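Local structure of putative flagellar protein FliS (Parabacteroides merdae ATCC 43184, 4YOK) at residues A7-L12 with S58-D63; L68-G73 with V94-T99; Y101-N106 with Q194-P199; A118-N123 with V163-D168; I131-L136 with R152-D157. The protein is of unknown function, a two-domain beta protein of the DUF3823 family that joins a prealbumin-like N-terminal domain to a C-terminal domain of the E-set clan. All coordinates share one frame; numbering follows the deposited sequence.

Contact 1. Residues A7-L12 with S58-D63; sequences APESKL and SALLFD
Pro8 O is gripped twice, by Asp63 N at 2.9 Å and by a water that also donates to Asp63 O, so the two strands stay joined one step beyond the Ser10-Leu61 hydrogen-bonded pair. This closes one end of an antiparallel strand pair in the prealbumin-like N-terminal domain, where strand 9-18 runs beside strand 56-62. Next to it Ser10 OG donates to Asp63 OD1 over 2.7 Å, reaching the syn side of that oxygen from 20° out of the carboxylate plane. Two regular pairs follow from there, Ser10 with Leu61 and Leu12 with Ala59, each bonded in both directions.

The two faces differ. On the inner one Leu12 CD2 meets Leu61 CD1 at 3.9 Å, and both leucines pack on Leu36 and Leu88 of the opposing sheet. On the outer side Glu9 lies against Phe62. Its CG, placed beside the backbone N and anti to the carbonyl carbon (chi1 -86°), comes to 3.5 Å from Phe62 CD1, and Glu9 OE2 stands over one face of the ring. Ala7 CB lies 3.7 Å from Phe62 CD1. Farther out, Glu9 and Leu60 cross at about a right angle, with Glu9 OE2 3.6 Å from Leu60 CG.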
# COMPACT_ATOMS: atom_id res chain seq x y z
N ALA A 7 -3.39 -33.36 2.96
CA ALA A 7 -4.63 -32.81 3.52
C ALA A 7 -5.34 -31.83 2.54
O ALA A 7 -4.67 -31.20 1.72
CB ALA A 7 -4.34 -32.11 4.84
N PRO A 8 -6.69 -31.67 2.60
CA PRO A 8 -7.36 -30.74 1.68
C PRO A 8 -6.78 -29.32 1.76
O PRO A 8 -6.52 -28.81 2.85
CB PRO A 8 -8.82 -30.78 2.14
CG PRO A 8 -8.97 -32.11 2.82
CD PRO A 8 -7.66 -32.34 3.49
N GLU A 9 -6.49 -28.73 0.58
CA GLU A 9 -5.91 -27.40 0.44
C GLU A 9 -6.75 -26.53 -0.46
O GLU A 9 -7.38 -27.03 -1.40
CB GLU A 9 -4.49 -27.46 -0.13
CG GLU A 9 -3.44 -27.66 0.93
CD GLU A 9 -2.03 -27.59 0.40
OE1 GLU A 9 -1.54 -28.61 -0.14
OE2 GLU A 9 -1.41 -26.51 0.52
N SER A 10 -6.77 -25.22 -0.16
CA SER A 10 -7.54 -24.25 -0.92
C SER A 10 -6.86 -22.89 -0.99
O SER A 10 -6.04 -22.53 -0.12
CB SER A 10 -8.93 -24.08 -0.33
OG SER A 10 -9.70 -25.26 -0.46
N LYS A 11 -7.24 -22.13 -2.02
CA LYS A 11 -6.74 -20.79 -2.26
C LYS A 11 -7.54 -19.75 -1.47
O LYS A 11 -8.77 -19.68 -1.58
CB LYS A 11 -6.78 -20.48 -3.77
CG LYS A 11 -6.07 -19.20 -4.19
CD LYS A 11 -5.83 -19.21 -5.69
CE LYS A 11 -6.07 -17.87 -6.35
NZ LYS A 11 -6.14 -17.99 -7.83
N LEU A 12 -6.84 -19.00 -0.63
CA LEU A 12 -7.41 -17.87 0.10
C LEU A 12 -6.95 -16.58 -0.59
O LEU A 12 -5.74 -16.36 -0.76
CB LEU A 12 -7.03 -17.87 1.59
CG LEU A 12 -7.46 -16.61 2.40
CD1 LEU A 12 -9.02 -16.49 2.53
CD2 LEU A 12 -6.80 -16.59 3.75
N SER A 58 -2.75 -13.51 -1.54
CA SER A 58 -3.26 -14.83 -1.87
C SER A 58 -2.35 -15.87 -1.26
O SER A 58 -1.14 -15.65 -1.15
CB SER A 58 -3.41 -15.05 -3.38
OG SER A 58 -2.16 -15.14 -4.03
N ALA A 59 -2.95 -16.95 -0.77
CA ALA A 59 -2.20 -18.00 -0.11
C ALA A 59 -2.85 -19.34 -0.37
O ALA A 59 -4.08 -19.43 -0.34
CB ALA A 59 -2.15 -17.75 1.39
N LEU A 60 -2.03 -20.36 -0.68
CA LEU A 60 -2.50 -21.74 -0.80
C LEU A 60 -2.33 -22.33 0.58
O LEU A 60 -1.21 -22.42 1.08
CB LEU A 60 -1.72 -22.52 -1.90
CG LEU A 60 -2.07 -24.00 -2.04
CD1 LEU A 60 -3.52 -24.21 -2.49
CD2 LEU A 60 -1.11 -24.70 -2.98
N LEU A 61 -3.44 -22.63 1.25
CA LEU A 61 -3.41 -23.12 2.63
C LEU A 61 -4.25 -24.38 2.82
O LEU A 61 -5.14 -24.66 2.01
CB LEU A 61 -3.96 -22.05 3.60
CG LEU A 61 -3.41 -20.64 3.53
CD1 LEU A 61 -4.45 -19.66 4.03
CD2 LEU A 61 -2.10 -20.53 4.31
N PHE A 62 -3.99 -25.09 3.93
CA PHE A 62 -4.80 -26.24 4.32
C PHE A 62 -6.14 -25.73 4.76
O PHE A 62 -6.20 -24.70 5.43
CB PHE A 62 -4.13 -27.03 5.45
CG PHE A 62 -2.86 -27.73 5.05
CD1 PHE A 62 -2.89 -28.82 4.19
CD2 PHE A 62 -1.63 -27.32 5.55
CE1 PHE A 62 -1.71 -29.46 3.81
CE2 PHE A 62 -0.46 -27.97 5.18
CZ PHE A 62 -0.50 -29.04 4.32
N ASP A 63 -7.22 -26.42 4.36
CA ASP A 63 -8.58 -26.04 4.73
C ASP A 63 -8.70 -26.03 6.25
O ASP A 63 -8.09 -26.85 6.94
CB ASP A 63 -9.61 -27.02 4.11
CG ASP A 63 -9.84 -26.88 2.60
OD1 ASP A 63 -8.98 -26.25 1.92
OD2 ASP A 63 -10.85 -27.43 2.09
O HOH W 1 -7.03 -29.25 5.53

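Contact 2. Residues L68-G73 with V94-T99; sequences LTTRDG and VNLEVT
Thr70 and Val98 meet through methyl groups, CG2 of the threonine lying 3.7 Å from Val98 CG1, and nearly everything else between 68-73 and 94-99 is likewise aliphatic. The same Thr70 CG2 also touches Leu96 CD2 at 3.9 Å. It can serve both because it stands beside the backbone N, anti to the carbonyl carbon, which turns the hydroxyl OG1 into the position between N and carbonyl carbon (chi1 55°). At the other end Leu68 and Val94 slide past each other in opposite directions, with Leu68 CD2 3.9 Å from Val94 CG1.

Contacts with the backbone are fewer. Leu96 CD1 rests 3.9 Å from the carbonyl oxygen of Leu68, while its other methyl, CD2, reaches the main chain at Thr70 N.

Backbone groups bond within their own sheets, Leu68 to Val84, Thr70 to Glu82, Val94 to Val13 and Arg15. The strand axes are 8.4 Å apart and 32° from parallel. This is the face-to-face packing of two sheets in a beta sandwich, and its chemistry implies cohesion by apolar burial and side-chain fit, without directional bonds between the segments.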
# COMPACT_ATOMS: atom_id res chain seq x y z
N LEU A 68 -7.25 -13.84 10.50
CA LEU A 68 -6.42 -12.96 9.70
C LEU A 68 -6.26 -11.61 10.41
O LEU A 68 -7.27 -10.95 10.71
CB LEU A 68 -7.05 -12.78 8.32
CG LEU A 68 -6.33 -11.83 7.36
CD1 LEU A 68 -4.95 -12.37 6.95
CD2 LEU A 68 -7.20 -11.60 6.14
N THR A 69 -5.00 -11.21 10.71
CA THR A 69 -4.78 -9.95 11.42
C THR A 69 -3.62 -9.14 10.85
O THR A 69 -2.80 -9.66 10.09
CB THR A 69 -4.57 -10.22 12.94
OG1 THR A 69 -4.59 -8.99 13.66
CG2 THR A 69 -3.29 -10.95 13.24
N THR A 70 -3.55 -7.84 11.25
CA THR A 70 -2.44 -6.98 10.85
C THR A 70 -1.24 -7.38 11.72
O THR A 70 -1.42 -8.01 12.77
CB THR A 70 -2.80 -5.51 11.01
OG1 THR A 70 -3.22 -5.26 12.35
CG2 THR A 70 -3.81 -5.03 9.98
N ARG A 71 -0.05 -7.01 11.30
CA ARG A 71 1.18 -7.23 12.07
C ARG A 71 1.40 -5.97 12.91
O ARG A 71 1.24 -4.85 12.40
CB ARG A 71 2.34 -7.51 11.09
CG ARG A 71 3.66 -7.86 11.77
CD ARG A 71 4.71 -8.18 10.72
NE ARG A 71 6.07 -8.02 11.23
CZ ARG A 71 6.81 -9.00 11.76
NH1 ARG A 71 6.31 -10.23 11.87
NH2 ARG A 71 8.04 -8.76 12.18
N ASP A 72 1.73 -6.14 14.20
CA ASP A 72 1.93 -5.04 15.16
C ASP A 72 2.86 -3.95 14.61
O ASP A 72 3.98 -4.25 14.19
CB ASP A 72 2.47 -5.60 16.49
CG ASP A 72 2.86 -4.55 17.53
OD1 ASP A 72 1.99 -3.74 17.91
OD2 ASP A 72 4.03 -4.58 17.99
N GLY A 73 2.35 -2.72 14.54
CA GLY A 73 3.06 -1.52 14.11
C GLY A 73 3.41 -1.43 12.63
O GLY A 73 4.14 -0.53 12.23
N VAL A 94 -11.84 -12.92 1.29
CA VAL A 94 -12.13 -12.14 2.48
C VAL A 94 -11.55 -10.71 2.33
O VAL A 94 -10.73 -10.46 1.45
CB VAL A 94 -11.53 -12.89 3.72
CG1 VAL A 94 -9.99 -12.91 3.71
CG2 VAL A 94 -12.05 -12.32 5.03
N ASN A 95 -12.02 -9.78 3.16
CA ASN A 95 -11.40 -8.48 3.24
C ASN A 95 -11.05 -8.21 4.70
O ASN A 95 -11.64 -8.80 5.60
CB ASN A 95 -12.23 -7.35 2.61
CG ASN A 95 -13.41 -6.93 3.45
OD1 ASN A 95 -14.27 -7.74 3.75
ND2 ASN A 95 -13.47 -5.66 3.83
N LEU A 96 -10.09 -7.33 4.92
CA LEU A 96 -9.72 -6.95 6.28
C LEU A 96 -9.77 -5.43 6.38
O LEU A 96 -9.05 -4.76 5.66
CB LEU A 96 -8.32 -7.50 6.65
CG LEU A 96 -7.76 -7.05 8.01
CD1 LEU A 96 -8.57 -7.65 9.17
CD2 LEU A 96 -6.26 -7.38 8.11
N GLU A 97 -10.68 -4.90 7.23
CA GLU A 97 -10.87 -3.46 7.45
C GLU A 97 -9.86 -2.92 8.43
O GLU A 97 -9.66 -3.48 9.52
CB GLU A 97 -12.29 -3.14 7.99
CG GLU A 97 -13.36 -3.01 6.93
CD GLU A 97 -13.30 -1.75 6.09
OE1 GLU A 97 -13.33 -0.62 6.64
OE2 GLU A 97 -13.30 -1.90 4.85
N VAL A 98 -9.19 -1.83 8.03
CA VAL A 98 -8.20 -1.13 8.88
C VAL A 98 -8.56 0.36 8.94
O VAL A 98 -9.48 0.81 8.23
CB VAL A 98 -6.76 -1.37 8.37
CG1 VAL A 98 -6.41 -2.86 8.39
CG2 VAL A 98 -6.54 -0.74 6.98
N THR A 99 -7.85 1.13 9.78
CA THR A 99 -8.09 2.58 9.88
C THR A 99 -6.83 3.32 9.44
O THR A 99 -5.92 3.50 10.26
CB THR A 99 -8.53 3.02 11.28
OG1 THR A 99 -9.60 2.17 11.71
CG2 THR A 99 -8.98 4.50 11.29

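Contact 3. Residues Y101-N106 with Q194-P199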
# COMPACT_ATOMS: atom_id res chain seq x y z
N TYR A 101 -4.18 6.32 8.48
CA TYR A 101 -3.96 7.66 9.05
C TYR A 101 -4.49 8.71 8.06
O TYR A 101 -5.17 9.65 8.44
CB TYR A 101 -2.46 7.89 9.29
CG TYR A 101 -1.91 7.00 10.38
CD1 TYR A 101 -2.34 7.14 11.70
CD2 TYR A 101 -1.00 5.99 10.09
CE1 TYR A 101 -1.88 6.28 12.70
CE2 TYR A 101 -0.49 5.17 11.10
CZ TYR A 101 -0.93 5.32 12.40
OH TYR A 101 -0.47 4.51 13.40
N PHE A 102 -4.18 8.49 6.77
CA PHE A 102 -4.54 9.36 5.65
C PHE A 102 -5.01 8.56 4.44
O PHE A 102 -4.65 7.41 4.26
CB PHE A 102 -3.32 10.20 5.20
CG PHE A 102 -2.79 11.11 6.29
CD1 PHE A 102 -3.44 12.32 6.58
CD2 PHE A 102 -1.69 10.74 7.06
CE1 PHE A 102 -2.99 13.13 7.63
CE2 PHE A 102 -1.24 11.57 8.10
CZ PHE A 102 -1.91 12.74 8.39
N MSE A 103 -5.83 9.21 3.61
CA MSE A 103 -6.27 8.68 2.33
C MSE A 103 -5.92 9.73 1.27
O MSE A 103 -6.06 10.93 1.51
CB MSE A 103 -7.78 8.33 2.31
CG MSE A 103 -8.14 7.12 3.18
SE MSE A 103 -7.46 5.39 2.48
CE MSE A 103 -8.61 5.27 0.92
N ILE A 104 -5.49 9.26 0.10
CA ILE A 104 -5.17 10.09 -1.06
C ILE A 104 -6.33 9.92 -2.03
O ILE A 104 -6.77 8.79 -2.24
CB ILE A 104 -3.82 9.67 -1.70
CG1 ILE A 104 -2.64 9.79 -0.72
CG2 ILE A 104 -3.54 10.46 -3.00
CD1 ILE A 104 -1.38 9.00 -1.16
N SER A 105 -6.83 11.01 -2.61
CA SER A 105 -7.91 10.93 -3.59
C SER A 105 -7.75 12.02 -4.65
O SER A 105 -6.90 12.89 -4.51
CB SER A 105 -9.27 11.08 -2.90
OG SER A 105 -9.42 12.38 -2.36
N ASN A 106 -8.58 11.95 -5.73
CA ASN A 106 -8.63 12.93 -6.83
C ASN A 106 -7.25 13.18 -7.46
O ASN A 106 -6.92 14.32 -7.80
CB ASN A 106 -9.24 14.25 -6.31
CG ASN A 106 -9.83 15.14 -7.38
OD1 ASN A 106 -10.30 14.67 -8.43
ND2 ASN A 106 -9.82 16.44 -7.12
N GLN A 194 5.34 2.73 7.23
CA GLN A 194 4.99 2.56 5.82
C GLN A 194 4.05 3.65 5.37
O GLN A 194 3.23 4.10 6.17
CB GLN A 194 4.28 1.19 5.63
CG GLN A 194 5.23 -0.03 5.52
CD GLN A 194 6.13 0.10 4.31
OE1 GLN A 194 5.69 0.41 3.19
NE2 GLN A 194 7.43 -0.03 4.55
N ALA A 195 4.16 4.06 4.12
CA ALA A 195 3.27 5.07 3.55
C ALA A 195 2.02 4.44 2.93
O ALA A 195 1.98 3.22 2.65
CB ALA A 195 4.03 5.86 2.47
N ILE A 196 1.01 5.29 2.66
CA ILE A 196 -0.16 4.97 1.84
C ILE A 196 0.12 5.64 0.50
O ILE A 196 0.81 6.66 0.46
CB ILE A 196 -1.52 5.39 2.47
CG1 ILE A 196 -2.72 4.70 1.72
CG2 ILE A 196 -1.68 6.91 2.53
CD1 ILE A 196 -3.65 3.98 2.59
N TYR A 197 -0.35 5.04 -0.58
CA TYR A 197 -0.08 5.56 -1.91
C TYR A 197 -1.35 5.76 -2.72
O TYR A 197 -2.44 5.30 -2.35
CB TYR A 197 0.84 4.56 -2.65
CG TYR A 197 2.22 4.34 -2.06
CD1 TYR A 197 2.42 3.42 -1.03
CD2 TYR A 197 3.33 5.03 -2.55
CE1 TYR A 197 3.69 3.20 -0.50
CE2 TYR A 197 4.60 4.83 -2.01
CZ TYR A 197 4.77 3.93 -0.98
OH TYR A 197 6.01 3.71 -0.47
N SER A 198 -1.21 6.42 -3.85
CA SER A 198 -2.23 6.48 -4.88
C SER A 198 -2.13 5.19 -5.70
O SER A 198 -1.11 4.49 -5.58
CB SER A 198 -1.94 7.68 -5.79
OG SER A 198 -0.75 7.49 -6.55
N PRO A 199 -3.09 4.84 -6.58
CA PRO A 199 -2.81 3.75 -7.54
C PRO A 199 -1.64 4.16 -8.44
O PRO A 199 -1.33 5.36 -8.56
CB PRO A 199 -4.10 3.70 -8.40
CG PRO A 199 -5.13 4.43 -7.61
CD PRO A 199 -4.39 5.48 -6.86
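Ile196 meets Phe102, Met103 and Ile104 where the two sheets of the C-terminal beta sandwich face each other, a domain assigned to the E-set clan of immunoglobulin-like folds. Strand 102-111 is an outermost strand of one sheet and strand 196-202 an outermost strand of the other, so the contact lies along one margin of the sandwich.

Ile196 does most of the work from its own strand. Its CG1 is anti to the backbone N (chi1 -166°), leaving CG2 between N and the carbonyl carbon, and that methyl comes to 3.5 Å from the carbonyl oxygen of Phe102. The other branch ends in CD1, which lies 3.9 Å from the same Phe102 oxygen and 4.1 Å from the selenium of Met103, a selenomethionine. The Met103 chain is bent at both chi2 and chi3, and crosses Ile196 obliquely. The carbonyl of Ile196 is then approached by Ile104, whose CD1 stops 3.6 Å from Ile196 O.

At Tyr197 the side chain turns away from strand 102-111, and its hydroxyl is bonded to Asp146 N. Its backbone still contributes, since Ile104 CD1 sits 3.6 Å from Tyr197 C.

Ser198 comes next, its N lying 3.7 Å from Ile104 CD1. Ile104 CD1 thus rests against the main chain between the Ile196 carbonyl and the Ser198 amide. The serine hydroxyl bonds to Val185 N and to the carbonyl of Pro199: Ser198 OG lies 3.0 Å from Pro199 O, above the carbonyl plane.

Contact 4. Residues A118-N123 with V163-D168; sequences ASFMIN and VNLSAD
Val163 fits between Phe120 and Ile122, a wedge with one methyl for each neighbour. The strands that carry them, 115-124 and 161-168, are antiparallel partners in the three-stranded sheet of the C-terminal beta sandwich, and these side chains fill the space between that sheet and the one opposite. Val163 CG1 lies over one face of the Phe120 ring in a CH-pi contact, 4.3 Å from the centroid and 26° off the normal. Behind it Val163 CB stands above the ring centre. CG2 takes the other flank, 3.6 Å from Ile122 CD1.

Phe120 CG stands between the backbone N and the carbonyl carbon (chi1 53°), and the ring lies side by side with Val163. Its tip touches the next bump along the strand, Phe120 CZ to Leu165 CD1 at 4.1 Å, while Ala118 CB lies at the ring edge, in its plane. Leu136, Val134 and Val185 close over this relief from the facing sheet.

Below the side chains the backbone is bonded in both directions at Ala118-Leu165 and at Phe120-Val163. On the reverse face, toward solvent, Ser119 OG and Asn164 OD1 are 2.8 Å apart.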
# COMPACT_ATOMS: atom_id res chain seq x y z
N ALA A 118 1.76 16.96 -9.91
CA ALA A 118 0.86 16.11 -9.12
C ALA A 118 -0.11 16.98 -8.32
O ALA A 118 0.32 17.83 -7.53
CB ALA A 118 1.66 15.20 -8.19
N SER A 119 -1.40 16.85 -8.62
CA SER A 119 -2.46 17.53 -7.88
C SER A 119 -3.31 16.44 -7.28
O SER A 119 -3.64 15.48 -7.98
CB SER A 119 -3.28 18.43 -8.81
OG SER A 119 -2.49 19.56 -9.14
N PHE A 120 -3.62 16.53 -5.98
CA PHE A 120 -4.42 15.51 -5.29
C PHE A 120 -4.88 16.03 -3.95
O PHE A 120 -4.50 17.13 -3.54
CB PHE A 120 -3.65 14.16 -5.12
CG PHE A 120 -2.29 14.29 -4.46
CD1 PHE A 120 -1.17 14.64 -5.21
CD2 PHE A 120 -2.12 13.96 -3.13
CE1 PHE A 120 0.09 14.74 -4.60
CE2 PHE A 120 -0.85 14.04 -2.53
CZ PHE A 120 0.23 14.47 -3.26
N MSE A 121 -5.76 15.27 -3.31
CA MSE A 121 -6.29 15.59 -1.99
C MSE A 121 -5.76 14.60 -0.96
O MSE A 121 -5.73 13.39 -1.21
CB MSE A 121 -7.82 15.53 -2.02
CG MSE A 121 -8.43 16.68 -2.76
SE MSE A 121 -9.05 17.97 -1.45
CE MSE A 121 -10.46 16.83 -0.59
N ILE A 122 -5.36 15.11 0.20
CA ILE A 122 -4.93 14.31 1.34
C ILE A 122 -5.98 14.50 2.40
O ILE A 122 -6.16 15.62 2.89
CB ILE A 122 -3.50 14.63 1.86
CG1 ILE A 122 -2.44 14.36 0.78
CG2 ILE A 122 -3.22 13.82 3.16
CD1 ILE A 122 -1.06 15.01 1.10
N ASN A 123 -6.70 13.43 2.70
CA ASN A 123 -7.77 13.43 3.69
C ASN A 123 -7.26 12.80 4.98
O ASN A 123 -6.83 11.64 4.96
CB ASN A 123 -8.97 12.64 3.14
CG ASN A 123 -9.34 13.04 1.73
OD1 ASN A 123 -9.81 14.16 1.51
ND2 ASN A 123 -9.00 12.22 0.73
N VAL A 163 -3.50 19.50 -2.51
CA VAL A 163 -2.05 19.56 -2.69
C VAL A 163 -1.73 19.77 -4.18
O VAL A 163 -2.41 19.20 -5.04
CB VAL A 163 -1.42 18.25 -2.12
CG1 VAL A 163 0.06 18.19 -2.37
CG2 VAL A 163 -1.70 18.13 -0.62
N ASN A 164 -0.76 20.66 -4.47
CA ASN A 164 -0.31 21.00 -5.83
C ASN A 164 1.22 21.03 -5.85
O ASN A 164 1.82 21.96 -5.34
CB ASN A 164 -0.93 22.34 -6.28
CG ASN A 164 -0.76 22.64 -7.74
OD1 ASN A 164 -0.80 21.74 -8.59
ND2 ASN A 164 -0.64 23.92 -8.09
N LEU A 165 1.84 19.97 -6.38
CA LEU A 165 3.30 19.82 -6.37
C LEU A 165 3.89 19.68 -7.76
O LEU A 165 3.26 19.14 -8.68
CB LEU A 165 3.70 18.58 -5.53
CG LEU A 165 3.08 18.47 -4.13
CD1 LEU A 165 3.39 17.13 -3.48
CD2 LEU A 165 3.54 19.59 -3.20
N SER A 166 5.12 20.19 -7.91
CA SER A 166 5.90 20.09 -9.16
C SER A 166 7.31 19.71 -8.80
O SER A 166 7.94 20.40 -7.99
CB SER A 166 5.86 21.38 -9.96
OG SER A 166 4.60 21.53 -10.59
N ALA A 167 7.77 18.59 -9.31
CA ALA A 167 9.12 18.07 -9.05
C ALA A 167 9.95 18.24 -10.30
O ALA A 167 9.48 17.90 -11.40
CB ALA A 167 9.06 16.61 -8.62
N ASP A 168 11.15 18.80 -10.16
CA ASP A 168 12.02 19.06 -11.31
C ASP A 168 12.67 17.76 -11.79
O ASP A 168 13.54 17.22 -11.12
CB ASP A 168 13.09 20.10 -10.93
CG ASP A 168 13.94 20.58 -12.08
OD1 ASP A 168 13.76 20.08 -13.21
OD2 ASP A 168 14.70 21.53 -11.87

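Contact 5. Residues I131-L136 with R152-D157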
# COMPACT_ATOMS: atom_id res chain seq x y z
N ILE A 131 1.37 14.58 8.91
CA ILE A 131 2.11 14.11 7.73
C ILE A 131 3.62 14.27 7.96
O ILE A 131 4.06 15.36 8.32
CB ILE A 131 1.67 14.83 6.42
CG1 ILE A 131 0.17 14.62 6.12
CG2 ILE A 131 2.56 14.41 5.22
CD1 ILE A 131 -0.42 15.59 5.12
N SER A 132 4.39 13.19 7.75
CA SER A 132 5.86 13.21 7.87
C SER A 132 6.46 13.66 6.52
O SER A 132 7.24 14.62 6.45
CB SER A 132 6.37 11.83 8.28
OG SER A 132 7.79 11.81 8.24
N ARG A 133 6.02 13.00 5.42
CA ARG A 133 6.47 13.40 4.09
C ARG A 133 5.50 12.94 3.02
O ARG A 133 4.75 11.99 3.22
CB ARG A 133 7.90 12.89 3.77
CG ARG A 133 8.09 11.39 3.75
CD ARG A 133 9.51 11.07 3.35
NE ARG A 133 9.74 9.62 3.30
CZ ARG A 133 10.41 8.93 4.21
NH1 ARG A 133 10.95 9.55 5.26
NH2 ARG A 133 10.57 7.62 4.08
N VAL A 134 5.54 13.66 1.90
CA VAL A 134 4.79 13.36 0.69
C VAL A 134 5.85 13.07 -0.39
O VAL A 134 6.86 13.79 -0.49
CB VAL A 134 3.83 14.51 0.32
CG1 VAL A 134 3.14 14.24 -1.00
CG2 VAL A 134 2.80 14.71 1.43
N MSE A 135 5.63 12.02 -1.18
CA MSE A 135 6.61 11.59 -2.18
C MSE A 135 6.01 11.52 -3.57
O MSE A 135 4.91 10.98 -3.75
CB MSE A 135 7.20 10.21 -1.81
CG MSE A 135 7.88 10.19 -0.45
SE MSE A 135 8.30 8.37 0.06
CE MSE A 135 6.45 7.92 0.74
N LEU A 136 6.72 12.10 -4.54
CA LEU A 136 6.39 12.06 -5.97
C LEU A 136 7.33 11.04 -6.57
O LEU A 136 8.54 11.16 -6.37
CB LEU A 136 6.53 13.45 -6.60
CG LEU A 136 5.23 14.26 -6.72
CD1 LEU A 136 4.55 14.46 -5.38
CD2 LEU A 136 5.45 15.56 -7.47
N ARG A 152 12.49 10.04 -7.34
CA ARG A 152 11.76 10.30 -6.11
C ARG A 152 12.07 11.71 -5.67
O ARG A 152 13.25 12.09 -5.64
CB ARG A 152 12.15 9.28 -5.00
CG ARG A 152 11.54 9.61 -3.63
CD ARG A 152 11.84 8.52 -2.59
NE ARG A 152 11.67 9.03 -1.23
CZ ARG A 152 12.00 8.35 -0.13
NH1 ARG A 152 12.46 7.11 -0.23
NH2 ARG A 152 11.88 8.90 1.07
N GLN A 153 11.03 12.47 -5.30
CA GLN A 153 11.21 13.80 -4.72
C GLN A 153 10.29 13.90 -3.51
O GLN A 153 9.08 13.71 -3.66
CB GLN A 153 10.93 14.93 -5.73
CG GLN A 153 11.10 16.35 -5.11
CD GLN A 153 12.54 16.64 -4.72
OE1 GLN A 153 13.48 16.34 -5.46
NE2 GLN A 153 12.74 17.12 -3.51
N ASP A 154 10.86 14.20 -2.33
CA ASP A 154 10.08 14.35 -1.09
C ASP A 154 9.76 15.80 -0.80
O ASP A 154 10.52 16.70 -1.16
CB ASP A 154 10.85 13.77 0.10
CG ASP A 154 11.10 12.27 0.04
OD1 ASP A 154 10.60 11.61 -0.91
OD2 ASP A 154 11.79 11.76 0.93
N PHE A 155 8.61 16.01 -0.15
CA PHE A 155 8.08 17.32 0.31
C PHE A 155 7.76 17.10 1.79
O PHE A 155 7.04 16.16 2.13
CB PHE A 155 6.87 17.75 -0.54
CG PHE A 155 7.18 17.97 -2.01
CD1 PHE A 155 7.18 16.89 -2.91
CD2 PHE A 155 7.51 19.23 -2.50
CE1 PHE A 155 7.52 17.08 -4.26
CE2 PHE A 155 7.83 19.42 -3.85
CZ PHE A 155 7.82 18.35 -4.72
N SER A 156 8.35 17.92 2.69
CA SER A 156 8.24 17.68 4.13
C SER A 156 7.33 18.67 4.87
O SER A 156 7.20 18.57 6.10
CB SER A 156 9.63 17.74 4.75
OG SER A 156 10.12 19.06 4.61
N ASP A 157 6.71 19.62 4.17
CA ASP A 157 5.91 20.64 4.87
C ASP A 157 4.43 20.63 4.44
O ASP A 157 3.72 21.61 4.65
CB ASP A 157 6.53 22.03 4.62
CG ASP A 157 6.49 22.45 3.15
OD1 ASP A 157 6.26 21.57 2.28
OD2 ASP A 157 6.67 23.65 2.88
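Met135, a selenomethionine, lies alongside Asp154, both side chains pointing the same way from adjacent strands. Met135 CB is 3.8 Å from Asp154 OD1. Met135 CG, set beside the backbone N and anti to the carbonyl carbon (chi1 -59°), comes closer, 3.1 Å from Asp154 OD1. Selenium then sits over one face of the Arg152 guanidinium, offset toward the rim and 3.7 Å from Arg152 NE. The chain bends at chi3, and CE ends against Ala195.

The aspartate is held side-on by Arg152 through both oxygens, each using its syn lone pair: Arg152 NE bonds to Asp154 OD1 at 2.8 Å in an almost straight line, Arg152 NH2 to Asp154 OD2. This salt-bridge network decorates a beta hairpin, strands 131-139 and 151-155, at the margin of the C-terminal sandwich; Val134-Phe155 and Leu136-Gln153 are its doubly bonded pairs. Arg133 joins the network only by charge, since the long approach of Arg133 NE to Asp154 OD2, 3.8 Å, has the oxygen well out of the guanidinium plane. The like-charged Arg133 NE and Arg152 NH2 are 3.2 Å apart, a repulsion that the shared carboxylate probably offsets. On the opposite face of the hairpin Leu136 CD1 and CD2 each lie 4.1 Å from Phe155 CE1.

Contacts 1 and 2 belong to the N-terminal domain, the other three to the C-terminal one. Contacts 2 and 3 are buried and join facing sheets through aliphatic groups; contacts 1, 4 and 5 pair neighbouring strands by backbone hydrogen bonds and are partly buried, with polar or charged side chains on the outer face, joined in contact 1 by exposed Leu60 and Phe62. Contact 1 reaches contact 2 through Leu12 and Val94. Contact 3 bridges the two sheets, sharing one with contact 4 (neighbouring strands 102-111 and 115-124) and the other with contact 5; contacts 4 and 5 meet across the core through Val134, Leu136, Phe120 and Leu165. Contacts 1 and 4 are farthest apart, about 42 Å between centres.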